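Local coordinates for protein cytochrome c, putative (Shewanella oneidensis, PDB 1SP3) that carries eight c-type hemes and probably acts as a respiratory oxidoreductase, with tetrathionate reduction as its assigned activity, at residues 269-272 / 276-279; 364-369 / 381-386; 368-371 / 375-378. One frame throughout, in Å; residues are numbered along the deposited sequence.

Contact 1 of 3, residues 269-272 / 276-279; sequences HTYQ and GNFV
The carbonyl oxygen of His-269 meets Phe-278 at the rim of its ring, His-269 O lying 3.2 Å from Phe-278 CD1 and close to the ring plane. The same oxygen accepts a hydrogen bond from the indole nitrogen of Trp-280, two residues further along the partner strand. At Thr-270 the backbone takes over: Phe-278 N donates to Thr-270 O over 2.9 Å, but from above the carbonyl plane, 51° out of it. Asn-277 CA adds a CH...O contact to this oxygen, so that two successive residues of the strand converge on one acceptor.

Tyr-271 faces Asn-277 as an antiparallel non-hydrogen-bonded pair, with both side chains on one face of the sheet. CG stands anti to the backbone N (chi1 -178°), which brings the ring alongside the strand, with Tyr-271 CD1 3.4 Å from Gly-276 O and the Asn-277 side chain at the ring edge. Beyond the pair, the phenol oxygen is hydrogen-bonded to Thr-254 O and Asp-257 N.

Gln-272 and Gly-276 close the ladder as a hydrogen-bonded pair, with Gln-272 N to Gly-276 O at 3.1 Å and Gly-276 N to Gln-272 O at 2.8 Å. The extended side chain of Gln-272 then reaches back to Phe-278, where NE2 approaches the ring edge at 3.2 Å from CE1, the amide and ring planes being 65° apart. Lys-247 makes a cation-pi contact with that ring, and Trp-250 meets it edge-to-face.

The chemistry is that of a short beta hairpin: three backbone bonds set the register, while the C-H edge of Phe-278 at CD1 lies beside the carbonyl oxygen of His-269, a weakly favourable placement. Gly-276 takes backbone angles at which a side chain would collide with the preceding carbonyl, a constraint of its own conformation, independent of the partner strand.

Contact 2 of 3, residues 364-369 / 381-386; sequences LAAKLG and IKYSGE
Tyr-383, whose ring lies against Ala-366, has its phenol oxygen hydrogen-bonded to ND2 of Asn-363, the residue immediately before segment 364-369. That bond pins the far end of the ring to the helix, while the segments themselves share only nonpolar contacts. CG of Tyr-383 is anti to the backbone N (chi1 175°), and the ring is thereby carried from the loop onto the helix surface.

The methyl of Ala-366 sits almost exactly over the middle of the ring. Its CB is 3.7 Å from the ring centroid of Tyr-383 and only 12° off the normal, a CH-pi contact over the ring face. All six ring carbons lie at similar distances from this one methyl, as expected of a methyl centred on a flat surface. Lys-367 contributes backbone and CB more than its charged end: its CA stands 3.8 Å from Tyr-383 CD2, whereas the long side chain leads away from the loop.

The loop folds back to cover the other side of the same ring, with Gly-385 N lying 3.3 Å above the ring plane of Tyr-383, over its centre. The phenol is thus sandwiched between a methyl and a backbone amide. Gly-385 adopts a positive phi (99°), where a side chain would press on the carbonyl of Ser-384. Within the loop Glu-386 N donates a weak bond of 3.5 Å to Ser-384 OG, which is also hydrogen-bonded to Asp-339, and Glu-386 forms a salt bridge with Lys-341. Ile-346 touches both Ala-366 and Tyr-383.

Chemically, then, one aromatic side chain joins loop to helix by its face and its hydroxyl together: dispersion and CH-pi attraction hold the plane down, and the bond to Asn-363 probably limits how far the ring can swing.

Contact 3 of 3, residues 368-371 / 375-378; sequences LGME and TMLE
Met-370 and Met-376 make up the close-packed half of this contact, their thioether chains crossing at a slant. The methyl of Met-376 comes nearest, with Met-376 CE 3.5 Å from Met-370 SD, and Met-376 CG lies 3.8 Å from the same sulfur. In return Met-370 CE is 4.0 Å from Met-376 SD, so each sulfur has the other's methyl beside it. Met-370 is bent at both chi2 (-69°) and chi3, which swings its end toward the second helix. An alanine replacing Met-376 removes the sulfur and its methyl, and would probably leave a gap beside Met-370 and its thioether less firmly placed.

The outer half is slighter. Leu-377 lays a methyl on the backbone, CD1 being 3.7 Å from Glu-371 O, while the Glu-371 side chain starts away from its neighbour and both residues are exposed to solvent.

Between the helices, Asn-373 OD1 accepts from Met-376 N and is hydrogen-bonded to Thr-375 OG1, steadying the first turn of helix 374-378. That helix follows directly on helix 362-372, and Met-370 packs also on Ile-346 and Thr-347, after strand 344-345, and on Ile-381, before strand 387-397; along the chain the helix pair lies between these strands.

Overall arrangement
Contact 1 comes first along the chain, closing a three-residue turn into a hairpin whose second strand, 276-281, pairs with strand 246-251 in the large mixed sheet. It is complete before the others begin, and its centre is about 25 Å from that of contact 2. Contacts 2 and 3 start together on helix 362-372, sharing Leu-368 and Gly-369. Contact 3 closes the shorter turn into helix 374-378; contact 2 closes a longer loop that includes that helix and leads to strand 387-397 of the same sheet. The two touch, with Ile-381 N 2.8 Å from Met-376 O in a probable hydrogen bond.

Contact 1 of 3, residues 269-272 / 276-279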
# COMPACT_ATOMS: atom_id res chain seq x y z
N HIS A 269 9.27 18.72 1.20
CA HIS A 269 9.76 19.21 -0.07
C HIS A 269 8.66 19.29 -1.08
O HIS A 269 7.84 18.42 -1.14
CB HIS A 269 10.98 18.35 -0.47
CG HIS A 269 12.24 18.82 0.19
ND1 HIS A 269 12.78 20.07 -0.05
CD2 HIS A 269 13.02 18.25 1.15
CE1 HIS A 269 13.86 20.24 0.71
NE2 HIS A 269 14.02 19.15 1.44
N THR A 270 8.54 20.42 -1.75
CA THR A 270 7.64 20.48 -2.90
C THR A 270 8.40 20.23 -4.21
O THR A 270 7.78 20.06 -5.23
CB THR A 270 6.91 21.81 -2.99
OG1 THR A 270 7.87 22.84 -2.79
CG2 THR A 270 5.94 21.97 -1.81
N TYR A 271 9.72 20.39 -4.18
CA TYR A 271 10.58 20.10 -5.32
C TYR A 271 11.84 19.35 -4.85
O TYR A 271 12.43 19.73 -3.86
CB TYR A 271 11.03 21.35 -6.11
CG TYR A 271 11.87 20.88 -7.30
CD1 TYR A 271 11.26 20.27 -8.37
CD2 TYR A 271 13.27 20.94 -7.29
CE1 TYR A 271 11.98 19.79 -9.42
CE2 TYR A 271 14.00 20.49 -8.39
CZ TYR A 271 13.32 19.91 -9.45
OH TYR A 271 13.98 19.38 -10.55
N GLN A 272 12.23 18.29 -5.55
CA GLN A 272 13.55 17.73 -5.36
C GLN A 272 14.08 17.34 -6.70
O GLN A 272 13.33 16.79 -7.54
CB GLN A 272 13.51 16.48 -4.48
CG GLN A 272 13.24 16.82 -3.02
CD GLN A 272 13.29 15.57 -2.16
OE1 GLN A 272 14.25 15.38 -1.46
NE2 GLN A 272 12.25 14.70 -2.25
N GLY A 276 11.23 15.33 -8.64
CA GLY A 276 10.23 16.14 -9.35
C GLY A 276 9.42 16.97 -8.35
O GLY A 276 9.93 17.30 -7.33
N ASN A 277 8.18 17.35 -8.67
CA ASN A 277 7.37 18.15 -7.76
C ASN A 277 6.39 17.33 -6.99
O ASN A 277 5.84 16.37 -7.57
CB ASN A 277 6.57 19.21 -8.51
CG ASN A 277 7.41 20.43 -8.83
OD1 ASN A 277 7.52 21.32 -8.02
ND2 ASN A 277 8.14 20.39 -9.94
N PHE A 278 6.15 17.73 -5.73
CA PHE A 278 5.16 17.13 -4.84
C PHE A 278 4.09 18.12 -4.33
O PHE A 278 4.30 19.36 -4.28
CB PHE A 278 5.87 16.62 -3.59
CG PHE A 278 7.03 15.71 -3.85
CD1 PHE A 278 8.24 15.92 -3.17
CD2 PHE A 278 6.94 14.65 -4.70
CE1 PHE A 278 9.32 15.07 -3.40
CE2 PHE A 278 7.99 13.80 -4.93
CZ PHE A 278 9.18 13.99 -4.28
N VAL A 279 2.91 17.59 -4.02
CA VAL A 279 1.90 18.31 -3.24
C VAL A 279 1.57 17.37 -2.06
O VAL A 279 1.40 16.17 -2.23
CB VAL A 279 0.65 18.64 -4.11
CG1 VAL A 279 -0.41 19.43 -3.29
CG2 VAL A 279 1.04 19.47 -5.41

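Contact 2 of 3, residues 364-369 / 381-386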
# COMPACT_ATOMS: atom_id res chain seq x y z
N LEU A 364 19.17 6.50 -20.14
CA LEU A 364 19.95 5.47 -19.45
C LEU A 364 19.09 4.77 -18.37
O LEU A 364 19.08 3.54 -18.29
CB LEU A 364 21.11 6.17 -18.73
CG LEU A 364 22.48 5.50 -18.42
CD1 LEU A 364 23.05 5.85 -17.03
CD2 LEU A 364 22.66 4.00 -18.81
N ALA A 365 18.40 5.54 -17.52
CA ALA A 365 17.50 4.92 -16.52
C ALA A 365 16.43 4.04 -17.18
O ALA A 365 16.21 2.90 -16.79
CB ALA A 365 16.93 5.96 -15.55
N ALA A 366 15.82 4.53 -18.25
CA ALA A 366 14.86 3.73 -19.03
C ALA A 366 15.44 2.46 -19.61
O ALA A 366 14.80 1.38 -19.53
CB ALA A 366 14.26 4.57 -20.19
N LYS A 367 16.63 2.59 -20.22
CA LYS A 367 17.27 1.45 -20.90
C LYS A 367 17.60 0.39 -19.85
O LYS A 367 17.27 -0.82 -19.98
CB LYS A 367 18.56 1.92 -21.62
CG LYS A 367 19.58 0.76 -22.00
CD LYS A 367 21.10 1.30 -22.25
CE LYS A 367 22.16 0.24 -22.74
NZ LYS A 367 22.93 -0.36 -21.61
N LEU A 368 18.25 0.83 -18.79
CA LEU A 368 18.65 -0.11 -17.73
C LEU A 368 17.46 -0.73 -16.95
O LEU A 368 17.53 -1.89 -16.60
CB LEU A 368 19.66 0.53 -16.77
CG LEU A 368 21.05 0.91 -17.32
CD1 LEU A 368 21.82 1.71 -16.19
CD2 LEU A 368 21.88 -0.38 -17.85
N GLY A 369 16.37 0.04 -16.75
CA GLY A 369 15.18 -0.45 -16.07
C GLY A 369 14.39 -1.41 -16.98
O GLY A 369 13.83 -2.41 -16.54
N ILE A 381 9.95 -6.82 -25.25
CA ILE A 381 9.87 -5.36 -25.28
C ILE A 381 11.27 -4.73 -25.09
O ILE A 381 12.01 -5.05 -24.16
CB ILE A 381 8.83 -4.82 -24.24
CG1 ILE A 381 7.40 -5.14 -24.70
CG2 ILE A 381 9.01 -3.30 -24.04
CD1 ILE A 381 6.41 -5.26 -23.58
N LYS A 382 11.64 -3.85 -26.02
CA LYS A 382 12.86 -3.09 -25.90
C LYS A 382 12.52 -1.62 -25.77
O LYS A 382 11.65 -1.10 -26.49
CB LYS A 382 13.74 -3.28 -27.17
CG LYS A 382 14.64 -4.55 -27.09
CD LYS A 382 14.50 -5.45 -28.30
CE LYS A 382 15.34 -6.71 -28.10
NZ LYS A 382 16.79 -6.33 -28.12
N TYR A 383 13.25 -0.96 -24.89
CA TYR A 383 13.19 0.49 -24.82
C TYR A 383 13.44 1.02 -26.23
O TYR A 383 14.42 0.56 -26.89
CB TYR A 383 14.25 1.01 -23.87
CG TYR A 383 14.30 2.50 -23.85
CD1 TYR A 383 13.14 3.24 -23.83
CD2 TYR A 383 15.52 3.18 -23.84
CE1 TYR A 383 13.17 4.58 -23.81
CE2 TYR A 383 15.56 4.56 -23.81
CZ TYR A 383 14.39 5.25 -23.78
OH TYR A 383 14.35 6.65 -23.74
N SER A 384 12.58 1.95 -26.70
CA SER A 384 12.75 2.44 -28.06
C SER A 384 13.85 3.49 -28.20
O SER A 384 14.30 3.75 -29.29
CB SER A 384 11.43 2.92 -28.68
OG SER A 384 11.08 4.15 -28.11
N GLY A 385 14.27 4.10 -27.09
CA GLY A 385 15.21 5.18 -27.16
C GLY A 385 14.58 6.55 -27.07
O GLY A 385 15.28 7.48 -26.99
N GLU A 386 13.25 6.64 -27.06
CA GLU A 386 12.53 7.90 -26.95
C GLU A 386 11.55 7.85 -25.73
O GLU A 386 10.74 6.92 -25.60
CB GLU A 386 11.71 8.11 -28.22
CG GLU A 386 12.41 8.74 -29.42
CD GLU A 386 11.38 9.35 -30.38
OE1 GLU A 386 11.03 10.56 -30.20
OE2 GLU A 386 10.87 8.62 -31.27

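Contact 3 of 3, residues 368-371 / 375-378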
# COMPACT_ATOMS: atom_id res chain seq x y z
N LEU A 368 18.25 0.83 -18.79
CA LEU A 368 18.65 -0.11 -17.73
C LEU A 368 17.46 -0.73 -16.95
O LEU A 368 17.53 -1.89 -16.60
CB LEU A 368 19.66 0.53 -16.77
CG LEU A 368 21.05 0.91 -17.32
CD1 LEU A 368 21.82 1.71 -16.19
CD2 LEU A 368 21.88 -0.38 -17.85
N GLY A 369 16.37 0.04 -16.75
CA GLY A 369 15.18 -0.45 -16.07
C GLY A 369 14.39 -1.41 -16.98
O GLY A 369 13.83 -2.41 -16.54
N MET A 370 14.33 -1.12 -18.26
CA MET A 370 13.66 -2.04 -19.19
C MET A 370 14.41 -3.35 -19.46
O MET A 370 13.79 -4.41 -19.64
CB MET A 370 13.32 -1.35 -20.50
CG MET A 370 12.33 -0.15 -20.28
SD MET A 370 10.67 -0.70 -19.79
CE MET A 370 10.01 -0.62 -21.48
N GLU A 371 15.75 -3.27 -19.52
CA GLU A 371 16.54 -4.50 -19.68
C GLU A 371 16.55 -5.32 -18.41
O GLU A 371 16.93 -6.45 -18.44
CB GLU A 371 17.99 -4.24 -20.05
CG GLU A 371 18.20 -3.49 -21.33
CD GLU A 371 19.65 -3.02 -21.43
OE1 GLU A 371 20.40 -3.19 -20.41
OE2 GLU A 371 20.03 -2.52 -22.53
N THR A 375 9.06 -9.03 -16.97
CA THR A 375 7.95 -9.01 -17.90
C THR A 375 8.30 -8.36 -19.26
O THR A 375 7.88 -8.89 -20.29
CB THR A 375 6.69 -8.38 -17.31
OG1 THR A 375 6.96 -8.04 -15.95
CG2 THR A 375 5.59 -9.41 -17.14
N MET A 376 9.07 -7.26 -19.29
CA MET A 376 9.42 -6.63 -20.55
C MET A 376 10.18 -7.67 -21.43
O MET A 376 9.89 -7.83 -22.61
CB MET A 376 10.26 -5.40 -20.36
CG MET A 376 9.60 -4.29 -19.57
SD MET A 376 7.96 -3.82 -20.18
CE MET A 376 7.58 -2.25 -19.00
N LEU A 377 11.12 -8.37 -20.79
CA LEU A 377 11.94 -9.40 -21.41
C LEU A 377 11.11 -10.53 -21.97
O LEU A 377 11.24 -10.90 -23.14
CB LEU A 377 12.92 -9.92 -20.37
CG LEU A 377 14.05 -8.94 -20.06
CD1 LEU A 377 14.79 -9.49 -18.89
CD2 LEU A 377 14.96 -8.73 -21.33
N GLU A 378 10.22 -11.05 -21.12
CA GLU A 378 9.22 -12.04 -21.52
C GLU A 378 8.43 -11.64 -22.73
O GLU A 378 8.08 -12.50 -23.53
CB GLU A 378 8.24 -12.36 -20.39
CG GLU A 378 8.44 -13.75 -19.80
CD GLU A 378 7.70 -14.89 -20.56
OE1 GLU A 378 7.27 -14.71 -21.75
OE2 GLU A 378 7.56 -15.99 -19.95